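Local coordinates for protein phosphoribosylformylglycinamidine synthase 2 (Thermus thermophilus, PDB 3VIU) that belongs to the PurM-like (AIR synthase related) family, with two copies of a paired-domain fold in one chain, and binds ADP and magnesium ions, at residues A[44-49]-A[364-369]; A[490-495]-A[524-529]; A[48-53]-A[500-505]. All coordinates share one frame; numbering follows the deposited sequence.

Contact 1: residues A[44-49]-A[364-369]. With ADP (adenosine-5'-diphosphate), chain B.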
loop_
_atom_site.group_PDB
_atom_site.type_symbol
_atom_site.label_atom_id
_atom_site.label_comp_id
_atom_site.label_asym_id
_atom_site.label_seq_id
_atom_site.Cartn_x
_atom_site.Cartn_y
_atom_site.Cartn_z
ATOM N N TYR A 44 -4.272 -17.861 -2.939
ATOM C CA TYR A 44 -5.180 -17.150 -2.039
ATOM C C TYR A 44 -6.305 -18.085 -1.584
ATOM O O TYR A 44 -7.460 -17.684 -1.495
ATOM C CB TYR A 44 -5.799 -15.950 -2.760
ATOM C CG TYR A 44 -4.857 -14.794 -2.964
ATOM C CD1 TYR A 44 -3.678 -14.935 -3.710
ATOM C CD2 TYR A 44 -5.117 -13.561 -2.372
ATOM C CE1 TYR A 44 -2.783 -13.873 -3.847
ATOM C CE2 TYR A 44 -4.230 -12.502 -2.500
ATOM C CZ TYR A 44 -3.069 -12.660 -3.231
ATOM O OH TYR A 44 -2.199 -11.602 -3.317
ATOM N N LYS A 45 -5.955 -19.330 -1.295
ATOM C CA LYS A 45 -6.923 -20.337 -0.895
ATOM C C LYS A 45 -7.832 -20.018 0.294
ATOM O O LYS A 45 -9.019 -20.329 0.261
ATOM C CB LYS A 45 -6.196 -21.661 -0.667
ATOM C CG LYS A 45 -5.599 -22.234 -1.947
ATOM C CD LYS A 45 -4.913 -23.580 -1.726
ATOM C CE LYS A 45 -3.788 -23.470 -0.700
ATOM N NZ LYS A 45 -2.943 -24.692 -0.662
ATOM N N ASN A 46 -7.302 -19.387 1.332
ATOM C CA ASN A 46 -8.124 -19.080 2.492
ATOM C C ASN A 46 -8.749 -17.695 2.507
ATOM O O ASN A 46 -9.613 -17.418 3.341
ATOM C CB ASN A 46 -7.314 -19.275 3.768
ATOM C CG ASN A 46 -6.918 -20.717 3.981
ATOM O OD1 ASN A 46 -6.020 -21.243 3.316
ATOM N ND2 ASN A 46 -7.596 -21.374 4.904
ATOM N N SER A 47 -8.338 -16.834 1.583
ATOM C CA SER A 47 -8.852 -15.468 1.538
ATOM C C SER A 47 -9.863 -15.166 0.443
ATOM O O SER A 47 -10.680 -14.263 0.606
ATOM C CB SER A 47 -7.693 -14.470 1.422
ATOM O OG SER A 47 -7.006 -14.637 0.196
ATOM N N ARG A 48 -9.814 -15.902 -0.665
ATOM C CA ARG A 48 -10.746 -15.657 -1.765
ATOM C C ARG A 48 -12.215 -15.615 -1.348
ATOM O O ARG A 48 -12.909 -14.645 -1.636
ATOM C CB ARG A 48 -10.543 -16.687 -2.884
ATOM C CG ARG A 48 -9.709 -16.163 -4.069
ATOM C CD ARG A 48 -8.850 -17.263 -4.707
ATOM N NE ARG A 48 -9.638 -18.343 -5.298
ATOM C CZ ARG A 48 -9.140 -19.520 -5.671
ATOM N NH1 ARG A 48 -7.848 -19.781 -5.515
ATOM N NH2 ARG A 48 -9.934 -20.439 -6.205
ATOM N N PRO A 49 -12.704 -16.651 -0.646
ATOM C CA PRO A 49 -14.107 -16.677 -0.217
ATOM C C PRO A 49 -14.562 -15.412 0.515
ATOM O O PRO A 49 -15.723 -15.016 0.412
ATOM C CB PRO A 49 -14.166 -17.907 0.690
ATOM C CG PRO A 49 -13.126 -18.792 0.129
ATOM C CD PRO A 49 -11.991 -17.835 -0.139
ATOM N N PRO A 364 -8.329 -24.969 -5.029
ATOM C CA PRO A 364 -9.388 -25.087 -4.019
ATOM C C PRO A 364 -9.303 -23.965 -2.994
ATOM O O PRO A 364 -8.213 -23.496 -2.677
ATOM C CB PRO A 364 -9.109 -26.443 -3.374
ATOM C CG PRO A 364 -8.326 -27.193 -4.433
ATOM C CD PRO A 364 -7.431 -26.136 -4.993
ATOM N N THR A 365 -10.453 -23.531 -2.487
ATOM C CA THR A 365 -10.493 -22.489 -1.467
ATOM C C THR A 365 -11.017 -23.120 -0.187
ATOM O O THR A 365 -11.636 -24.184 -0.218
ATOM C CB THR A 365 -11.413 -21.312 -1.861
ATOM O OG1 THR A 365 -12.751 -21.784 -2.056
ATOM C CG2 THR A 365 -10.903 -20.650 -3.134
ATOM N N TYR A 366 -10.770 -22.473 0.944
ATOM C CA TYR A 366 -11.221 -23.031 2.206
ATOM C C TYR A 366 -11.985 -22.042 3.080
ATOM O O TYR A 366 -11.697 -20.844 3.101
ATOM C CB TYR A 366 -10.022 -23.593 2.981
ATOM C CG TYR A 366 -9.225 -24.636 2.222
ATOM C CD1 TYR A 366 -9.808 -25.844 1.836
ATOM C CD2 TYR A 366 -7.893 -24.410 1.881
ATOM C CE1 TYR A 366 -9.086 -26.800 1.126
ATOM C CE2 TYR A 366 -7.156 -25.363 1.170
ATOM C CZ TYR A 366 -7.761 -26.555 0.797
ATOM O OH TYR A 366 -7.044 -27.500 0.102
ATOM N N VAL A 367 -12.979 -22.562 3.788
ATOM C CA VAL A 367 -13.775 -21.752 4.690
ATOM C C VAL A 367 -13.579 -22.336 6.078
ATOM O O VAL A 367 -13.524 -23.556 6.241
ATOM C CB VAL A 367 -15.266 -21.790 4.314
ATOM C CG1 VAL A 367 -16.114 -21.328 5.485
ATOM C CG2 VAL A 367 -15.512 -20.889 3.110
ATOM N N ARG A 368 -13.455 -21.465 7.072
ATOM C CA ARG A 368 -13.263 -21.909 8.444
ATOM C C ARG A 368 -14.208 -21.184 9.370
ATOM O O ARG A 368 -14.977 -20.318 8.946
ATOM C CB ARG A 368 -11.828 -21.641 8.900
ATOM C CG ARG A 368 -10.800 -22.580 8.312
ATOM C CD ARG A 368 -9.407 -21.984 8.389
ATOM N NE ARG A 368 -8.405 -22.859 7.792
ATOM C CZ ARG A 368 -8.498 -23.378 6.573
ATOM N NH1 ARG A 368 -9.556 -23.109 5.824
ATOM N NH2 ARG A 368 -7.533 -24.155 6.095
ATOM N N VAL A 369 -14.148 -21.551 10.644
ATOM C CA VAL A 369 -14.967 -20.910 11.655
ATOM C C VAL A 369 -14.025 -20.108 12.534
ATOM O O VAL A 369 -13.186 -20.664 13.242
ATOM C CB VAL A 369 -15.734 -21.936 12.518
ATOM C CG1 VAL A 369 -16.841 -22.580 11.690
ATOM C CG2 VAL A 369 -14.774 -22.998 13.048
HETATM P PB ADP B . 1.233 -10.430 -8.525
HETATM O O1B ADP B . 1.665 -11.786 -8.087
HETATM O O2B ADP B . 1.827 -9.330 -7.511
HETATM O O3B ADP B . 1.805 -10.163 -10.089
HETATM P PA ADP B . -1.113 -11.370 -7.496
HETATM O O1A ADP B . -1.342 -12.672 -8.181
HETATM O O2A ADP B . -0.172 -11.621 -6.200
HETATM O O3A ADP B . -0.403 -10.319 -8.539
HETATM O "O5'" ADP B . -2.508 -10.705 -6.964
HETATM C "C5'" ADP B . -3.624 -11.490 -7.428
HETATM C "C4'" ADP B . -4.789 -10.622 -7.988
HETATM O "O4'" ADP B . -5.858 -10.480 -6.998
HETATM C "C3'" ADP B . -4.384 -9.176 -8.372
HETATM O "O3'" ADP B . -5.171 -8.737 -9.487
HETATM C "C2'" ADP B . -4.669 -8.382 -7.097
HETATM O "O2'" ADP B . -4.886 -6.993 -7.360
HETATM C "C1'" ADP B . -5.895 -9.090 -6.517
HETATM N N9 ADP B . -5.902 -9.046 -5.048
HETATM C C8 ADP B . -5.136 -9.807 -4.209
HETATM N N7 ADP B . -5.394 -9.516 -2.966
HETATM C C5 ADP B . -6.338 -8.553 -2.921
HETATM C C6 ADP B . -7.005 -7.849 -1.884
HETATM N N6 ADP B . -6.718 -8.115 -0.557
HETATM N N1 ADP B . -7.925 -6.919 -2.219
HETATM C C2 ADP B . -8.219 -6.646 -3.500
HETATM N N3 ADP B . -7.614 -7.285 -4.503
HETATM C C4 ADP B . -6.681 -8.232 -4.263
#
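A turn running into the start of helix 48-51 lies against an irregular loop here, at the surface of a PurM-like protein. Residues 44-47 form the turn after helix 40-43, and Arg48 and Pro49 begin helix 48-51. Residues 364-369 belong to the loop between helix 357-361 and helix 374-380. A single backbone bond joins them. Tyr366 N donates to Lys45 O at 2.9 Å, from above the carbonyl plane, and Thr365 CA makes a C-H...O contact with the same oxygen. The side chains of Lys45 and Tyr366 run side by side and point the same way, with Lys45 CD 4.1 Å from Tyr366 CE2. Their course leads both polar ends to Glu14: Lys45 NZ as a salt bridge, Tyr366 OH as a hydrogen bond. Lys45 CG also rests against Pro364 O. Thr365 is met from two directions. Its methyl, anti to the carbonyl carbon (chi1 60° places OG1 in the crowded position), sits over one face of the Arg48 guanidinium. The two side chains cross at about a right angle. Bends at chi2 and chi3 bring the arginine there, and its NH1 and NH2 are held by Ala43 O and Ala363 O. Pro49 slides past Thr365 in the opposite direction, with Pro49 CG 3.6 Å from Thr365 CB. Pro49 CB then reaches Val367 CG2. The amide plane of Asn46 and the Arg368 guanidinium are 74° apart, and Arg368 NH2 forms a salt bridge with Glu493. Tyr44 takes no part in this packing. It has left the preceding helix with positive phi (56°), and its ring turns to the ADP pocket, where Tyr44 CE2 lies 3.2 Å from ADP N7.

Contact 2: residues A[490-495]-A[524-529]. With ADP (adenosine-5'-diphosphate), chain B; PO4 (phosphate ion), chain C.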
loop_
_atom_site.group_PDB
_atom_site.type_symbol
_atom_site.label_atom_id
_atom_site.label_comp_id
_atom_site.label_asym_id
_atom_site.label_seq_id
_atom_site.Cartn_x
_atom_site.Cartn_y
_atom_site.Cartn_z
ATOM N N GLY A 490 -1.691 -13.296 10.436
ATOM C CA GLY A 490 -1.061 -14.523 10.863
ATOM C C GLY A 490 -1.702 -15.650 10.091
ATOM O O GLY A 490 -2.403 -15.424 9.099
ATOM N N SER A 491 -1.467 -16.870 10.547
ATOM C CA SER A 491 -2.022 -18.043 9.899
ATOM C C SER A 491 -3.545 -18.051 9.985
ATOM O O SER A 491 -4.123 -17.690 11.018
ATOM C CB SER A 491 -1.475 -19.303 10.561
ATOM O OG SER A 491 -2.152 -20.442 10.073
ATOM N N PRO A 492 -4.212 -18.452 8.893
ATOM C CA PRO A 492 -5.673 -18.517 8.828
ATOM C C PRO A 492 -6.159 -19.868 9.367
ATOM O O PRO A 492 -7.362 -20.109 9.476
ATOM C CB PRO A 492 -5.946 -18.371 7.341
ATOM C CG PRO A 492 -4.824 -19.173 6.753
ATOM C CD PRO A 492 -3.626 -18.692 7.563
ATOM N N GLU A 493 -5.208 -20.741 9.686
ATOM C CA GLU A 493 -5.517 -22.064 10.206
ATOM C C GLU A 493 -6.276 -21.919 11.518
ATOM O O GLU A 493 -7.458 -22.249 11.600
ATOM C CB GLU A 493 -4.232 -22.858 10.455
ATOM C CG GLU A 493 -3.257 -22.882 9.281
ATOM C CD GLU A 493 -3.717 -23.758 8.137
ATOM O OE1 GLU A 493 -4.864 -23.581 7.679
ATOM O OE2 GLU A 493 -2.926 -24.617 7.693
ATOM N N THR A 494 -5.597 -21.416 12.543
ATOM C CA THR A 494 -6.227 -21.230 13.845
ATOM C C THR A 494 -7.466 -20.329 13.762
ATOM O O THR A 494 -7.522 -19.397 12.958
ATOM C CB THR A 494 -5.242 -20.605 14.855
ATOM O OG1 THR A 494 -5.018 -19.229 14.520
ATOM C CG2 THR A 494 -3.916 -21.352 14.836
ATOM N N PRO A 495 -8.481 -20.604 14.600
ATOM C CA PRO A 495 -9.719 -19.818 14.626
ATOM C C PRO A 495 -9.473 -18.328 14.892
ATOM O O PRO A 495 -10.149 -17.480 14.317
ATOM C CB PRO A 495 -10.523 -20.471 15.751
ATOM C CG PRO A 495 -10.060 -21.891 15.714
ATOM C CD PRO A 495 -8.567 -21.746 15.527
ATOM N N VAL A 524 -2.533 -9.993 -0.384
ATOM C CA VAL A 524 -2.831 -10.720 0.839
ATOM C C VAL A 524 -1.630 -11.546 1.228
ATOM O O VAL A 524 -1.197 -12.406 0.472
ATOM C CB VAL A 524 -4.044 -11.671 0.676
ATOM C CG1 VAL A 524 -4.233 -12.509 1.941
ATOM C CG2 VAL A 524 -5.292 -10.865 0.388
ATOM N N SER A 525 -1.093 -11.273 2.410
ATOM C CA SER A 525 0.049 -12.016 2.926
ATOM C C SER A 525 -0.384 -12.682 4.224
ATOM O O SER A 525 -0.729 -12.002 5.189
ATOM C CB SER A 525 1.226 -11.079 3.192
ATOM O OG SER A 525 2.286 -11.788 3.795
ATOM N N LEU A 526 -0.380 -14.010 4.243
ATOM C CA LEU A 526 -0.787 -14.751 5.431
ATOM C C LEU A 526 0.387 -15.476 6.073
ATOM O O LEU A 526 1.511 -15.428 5.569
ATOM C CB LEU A 526 -1.874 -15.763 5.071
ATOM C CG LEU A 526 -3.135 -15.158 4.458
ATOM C CD1 LEU A 526 -4.098 -16.271 4.117
ATOM C CD2 LEU A 526 -3.771 -14.156 5.426
ATOM N N TYR A 527 0.116 -16.141 7.191
ATOM C CA TYR A 527 1.142 -16.896 7.906
ATOM C C TYR A 527 2.245 -16.015 8.480
ATOM O O TYR A 527 3.384 -16.457 8.631
ATOM C CB TYR A 527 1.755 -17.961 6.982
ATOM C CG TYR A 527 0.761 -19.002 6.542
ATOM C CD1 TYR A 527 0.381 -20.040 7.399
ATOM C CD2 TYR A 527 0.161 -18.929 5.288
ATOM C CE1 TYR A 527 -0.577 -20.982 7.017
ATOM C CE2 TYR A 527 -0.796 -19.859 4.893
ATOM C CZ TYR A 527 -1.161 -20.883 5.762
ATOM O OH TYR A 527 -2.114 -21.796 5.370
ATOM N N ASN A 528 1.911 -14.769 8.789
ATOM C CA ASN A 528 2.889 -13.866 9.380
ATOM C C ASN A 528 2.818 -14.034 10.888
ATOM O O ASN A 528 2.218 -13.226 11.589
ATOM C CB ASN A 528 2.595 -12.417 8.985
ATOM C CG ASN A 528 2.904 -12.145 7.529
ATOM O OD1 ASN A 528 4.064 -12.120 7.135
ATOM N ND2 ASN A 528 1.865 -11.956 6.718
ATOM N N GLU A 529 3.410 -15.119 11.372
ATOM C CA GLU A 529 3.437 -15.415 12.794
ATOM C C GLU A 529 4.478 -16.485 13.059
ATOM O O GLU A 529 4.873 -17.223 12.155
ATOM C CB GLU A 529 2.064 -15.909 13.280
ATOM C CG GLU A 529 1.690 -17.320 12.841
ATOM C CD GLU A 529 0.351 -17.786 13.414
ATOM O OE1 GLU A 529 -0.678 -17.154 13.100
ATOM O OE2 GLU A 529 0.323 -18.778 14.178
HETATM P PB ADP B . 1.233 -10.430 -8.525
HETATM O O1B ADP B . 1.665 -11.786 -8.087
HETATM O O2B ADP B . 1.827 -9.330 -7.511
HETATM O O3B ADP B . 1.805 -10.163 -10.089
HETATM P PA ADP B . -1.113 -11.370 -7.496
HETATM O O1A ADP B . -1.342 -12.672 -8.181
HETATM O O2A ADP B . -0.172 -11.621 -6.200
HETATM O O3A ADP B . -0.403 -10.319 -8.539
HETATM O "O5'" ADP B . -2.508 -10.705 -6.964
HETATM C "C5'" ADP B . -3.624 -11.490 -7.428
HETATM C "C4'" ADP B . -4.789 -10.622 -7.988
HETATM O "O4'" ADP B . -5.858 -10.480 -6.998
HETATM C "C3'" ADP B . -4.384 -9.176 -8.372
HETATM O "O3'" ADP B . -5.171 -8.737 -9.487
HETATM C "C2'" ADP B . -4.669 -8.382 -7.097
HETATM O "O2'" ADP B . -4.886 -6.993 -7.360
HETATM C "C1'" ADP B . -5.895 -9.090 -6.517
HETATM N N9 ADP B . -5.902 -9.046 -5.048
HETATM C C8 ADP B . -5.136 -9.807 -4.209
HETATM N N7 ADP B . -5.394 -9.516 -2.966
HETATM C C5 ADP B . -6.338 -8.553 -2.921
HETATM C C6 ADP B . -7.005 -7.849 -1.884
HETATM N N6 ADP B . -6.718 -8.115 -0.557
HETATM N N1 ADP B . -7.925 -6.919 -2.219
HETATM C C2 ADP B . -8.219 -6.646 -3.500
HETATM N N3 ADP B . -7.614 -7.285 -4.503
HETATM C C4 ADP B . -6.681 -8.232 -4.263
HETATM P P PO4 C . 5.043 -12.427 1.691
HETATM O O1 PO4 C . 5.011 -10.952 1.803
HETATM O O2 PO4 C . 6.056 -12.972 2.624
HETATM O O3 PO4 C . 3.712 -12.978 2.035
HETATM O O4 PO4 C . 5.392 -12.811 0.299
HETATM O O HOH W 1 -2.892 -18.091 13.589
HETATM O O HOH W 2 -1.430 -24.831 5.630
#
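Hydrogen bonds, a proline-tyrosine contact and two waters hold this buried pair of connecting segments in a PurM-like N-terminal domain. Among the direct bonds, Ser491 N donates to Glu529 OE1 at 2.7 Å, reaching the oxygen from above the carboxylate plane. The glutamate chain is extended beyond CG, which carries the carboxylate across to the other segment. A weaker backbone bond runs from Tyr527 N to Gly490 O at 3.2 Å. Within 490-495, Ser491 OG lies anti to its own backbone N (chi1 171°) and accepts from Glu493 N; the geometry fits an ST turn, though the place of OG is less sure. Asn528 is the centre of an inverse gamma turn, and its ND2 donates in the amide plane to Ser525 OG. That hydroxyl in turn donates to a phosphate ion, probably from the crystallisation liquor, Ser525 OG to PO4 O3 being 2.6 Å.

The apolar part centres on Pro492. Its CD sits over one face of the Tyr527 ring, 3.9 Å from the centroid and 17° off the normal, a CH-pi contact. Pro492 CG also meets Leu526 CD1 at 4.0 Å.

Water joins the segments at two places. One molecule donates to Ser491 O and Glu529 OE1 and accepts from Thr494 OG1, so Glu529 OE1 receives two donors. Another links Glu493 OE2 with Tyr527 OH.

Segment 490-495 leads from strand 479-488 into helix 495-515, with Thr494 as N-cap. Segment 524-529 takes in the end of strand 519-525, the edge strand beside 479-488, and the turn after it, while helix 40-43 packs on Leu526 and Tyr527 through Glu40.

Contact 3: residues A[48-53]-A[500-505]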
loop_
_atom_site.group_PDB
_atom_site.type_symbol
_atom_site.label_atom_id
_atom_site.label_comp_id
_atom_site.label_asym_id
_atom_site.label_seq_id
_atom_site.Cartn_x
_atom_site.Cartn_y
_atom_site.Cartn_z
ATOM N N ARG A 48 -9.814 -15.902 -0.665
ATOM C CA ARG A 48 -10.746 -15.657 -1.765
ATOM C C ARG A 48 -12.215 -15.615 -1.348
ATOM O O ARG A 48 -12.909 -14.645 -1.636
ATOM C CB ARG A 48 -10.543 -16.687 -2.884
ATOM C CG ARG A 48 -9.709 -16.163 -4.069
ATOM C CD ARG A 48 -8.850 -17.263 -4.707
ATOM N NE ARG A 48 -9.638 -18.343 -5.298
ATOM C CZ ARG A 48 -9.140 -19.520 -5.671
ATOM N NH1 ARG A 48 -7.848 -19.781 -5.515
ATOM N NH2 ARG A 48 -9.934 -20.439 -6.205
ATOM N N PRO A 49 -12.704 -16.651 -0.646
ATOM C CA PRO A 49 -14.107 -16.677 -0.217
ATOM C C PRO A 49 -14.562 -15.412 0.515
ATOM O O PRO A 49 -15.723 -15.016 0.412
ATOM C CB PRO A 49 -14.166 -17.907 0.690
ATOM C CG PRO A 49 -13.126 -18.792 0.129
ATOM C CD PRO A 49 -11.991 -17.835 -0.139
ATOM N N LEU A 50 -13.652 -14.787 1.259
ATOM C CA LEU A 50 -13.979 -13.581 2.018
ATOM C C LEU A 50 -13.845 -12.301 1.202
ATOM O O LEU A 50 -14.590 -11.340 1.415
ATOM C CB LEU A 50 -13.079 -13.487 3.257
ATOM C CG LEU A 50 -13.167 -14.656 4.240
ATOM C CD1 LEU A 50 -11.992 -14.619 5.192
ATOM C CD2 LEU A 50 -14.484 -14.600 4.993
ATOM N N LEU A 51 -12.897 -12.287 0.269
ATOM C CA LEU A 51 -12.652 -11.105 -0.559
ATOM C C LEU A 51 -13.780 -10.788 -1.543
ATOM O O LEU A 51 -13.847 -9.686 -2.083
ATOM C CB LEU A 51 -11.319 -11.259 -1.309
ATOM C CG LEU A 51 -10.078 -11.263 -0.405
ATOM C CD1 LEU A 51 -8.835 -11.640 -1.193
ATOM C CD2 LEU A 51 -9.920 -9.892 0.226
ATOM N N LYS A 52 -14.667 -11.751 -1.770
ATOM C CA LYS A 52 -15.784 -11.538 -2.680
ATOM C C LYS A 52 -16.710 -10.449 -2.142
ATOM O O LYS A 52 -17.429 -9.807 -2.901
ATOM C CB LYS A 52 -16.574 -12.836 -2.871
ATOM C CG LYS A 52 -15.867 -13.899 -3.709
ATOM C CD LYS A 52 -16.665 -15.195 -3.704
ATOM C CE LYS A 52 -16.000 -16.279 -4.534
ATOM N NZ LYS A 52 -15.922 -15.921 -5.976
ATOM N N ALA A 53 -16.668 -10.234 -0.832
ATOM C CA ALA A 53 -17.511 -9.240 -0.178
ATOM C C ALA A 53 -17.152 -7.777 -0.429
ATOM O O ALA A 53 -18.001 -6.902 -0.259
ATOM C CB ALA A 53 -17.539 -9.505 1.325
ATOM N N GLU A 500 -9.361 -12.800 12.621
ATOM C CA GLU A 500 -8.746 -11.515 12.320
ATOM C C GLU A 500 -8.822 -11.211 10.822
ATOM O O GLU A 500 -9.056 -10.070 10.422
ATOM C CB GLU A 500 -7.298 -11.511 12.802
ATOM C CG GLU A 500 -7.181 -11.777 14.287
ATOM C CD GLU A 500 -5.758 -11.732 14.792
ATOM O OE1 GLU A 500 -4.887 -12.376 14.183
ATOM O OE2 GLU A 500 -5.510 -11.063 15.814
ATOM N N LEU A 501 -8.635 -12.238 9.999
ATOM C CA LEU A 501 -8.698 -12.064 8.558
ATOM C C LEU A 501 -10.121 -11.712 8.163
ATOM O O LEU A 501 -10.351 -10.824 7.352
ATOM C CB LEU A 501 -8.275 -13.348 7.841
ATOM C CG LEU A 501 -8.483 -13.380 6.320
ATOM C CD1 LEU A 501 -7.597 -12.338 5.628
ATOM C CD2 LEU A 501 -8.162 -14.773 5.803
ATOM N N ALA A 502 -11.077 -12.410 8.756
ATOM C CA ALA A 502 -12.473 -12.185 8.451
ATOM C C ALA A 502 -12.917 -10.793 8.894
ATOM O O ALA A 502 -13.564 -10.080 8.124
ATOM C CB ALA A 502 -13.331 -13.270 9.108
ATOM N N GLU A 503 -12.572 -10.404 10.123
ATOM C CA GLU A 503 -12.952 -9.085 10.628
ATOM C C GLU A 503 -12.269 -7.966 9.838
ATOM O O GLU A 503 -12.853 -6.904 9.614
ATOM C CB GLU A 503 -12.586 -8.952 12.106
ATOM C CG GLU A 503 -13.447 -9.776 13.047
ATOM C CD GLU A 503 -14.840 -9.223 13.167
ATOM O OE1 GLU A 503 -15.791 -9.873 12.686
ATOM O OE2 GLU A 503 -14.978 -8.122 13.740
ATOM N N THR A 504 -11.027 -8.199 9.424
ATOM C CA THR A 504 -10.298 -7.203 8.662
ATOM C C THR A 504 -11.037 -6.955 7.353
ATOM O O THR A 504 -11.302 -5.813 6.984
ATOM C CB THR A 504 -8.857 -7.676 8.375
ATOM O OG1 THR A 504 -8.139 -7.778 9.614
ATOM C CG2 THR A 504 -8.135 -6.694 7.449
ATOM N N ILE A 505 -11.390 -8.024 6.654
ATOM C CA ILE A 505 -12.110 -7.865 5.405
ATOM C C ILE A 505 -13.496 -7.222 5.608
ATOM O O ILE A 505 -13.910 -6.374 4.818
ATOM C CB ILE A 505 -12.230 -9.212 4.666
ATOM C CG1 ILE A 505 -10.836 -9.624 4.158
ATOM C CG2 ILE A 505 -13.244 -9.096 3.526
ATOM C CD1 ILE A 505 -10.792 -10.875 3.288
#
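Leu50 and Ile505 are the main side chains of this apolar contact, which has no hydrogen bond across it. Ile505 points at the short helix 48-51 and has CG1 anti to the carbonyl carbon (chi1 -70°). With chi2 at -174° its chain is stretched out, so CD1 is the leading atom. That methyl enters between two neighbouring leucines: Ile505 CD1 is 3.5 Å from Leu50 CB and 3.3 Å from Leu51 CD2. The other branch, CG2, is anti to the backbone N and touches the backbone instead, with Ile505 CG2 3.4 Å from Leu50 O.

Leu50 and Leu51 have nearly the same torsions, each with CG anti to the carbonyl carbon. Their places on the helix send them different ways. Leu51 crosses Ile505 at about a right angle and also lines the ADP pocket.

The partner, helix 495-515, is the helix between strands 479-488 and 519-525 of the PurM-like N-terminal domain, a right-handed beta-alpha-beta crossover. Ile505 also packs on Leu487 of strand 479-488.

Leu50 extends further along this helix. Its CD1 meets Leu501 CD2 at 3.9 Å and lies 4.1 Å from Ala502 CA. Leu501 takes a different rotamer, CG anti to the backbone N (chi1 172°), which brings its branched end obliquely against Leu50.

How the contacts relate
The three contacts lie close together on one side of the chain's centre. Contacts 1 and 3 have centres about 9 Å apart, and contact 2 is about 12 Å from the centre of each. Contacts 1 and 3 both use helix 48-51, sharing Arg48 and Pro49. Contact 1 closes at 369, before contact 2 opens at 490. Contacts 2 and 3 interleave, in the order 48-53, 490-495, 500-505, 524-529. Arg368 and Glu493 form a salt bridge from contact 1 to contact 2. Contact 1 joins the early segment to the 364-369 loop, contact 3 joins it to the 428-547 family region, and contact 2 lies within that region. Tyr44, Leu51 and Val524 meet at the ADP.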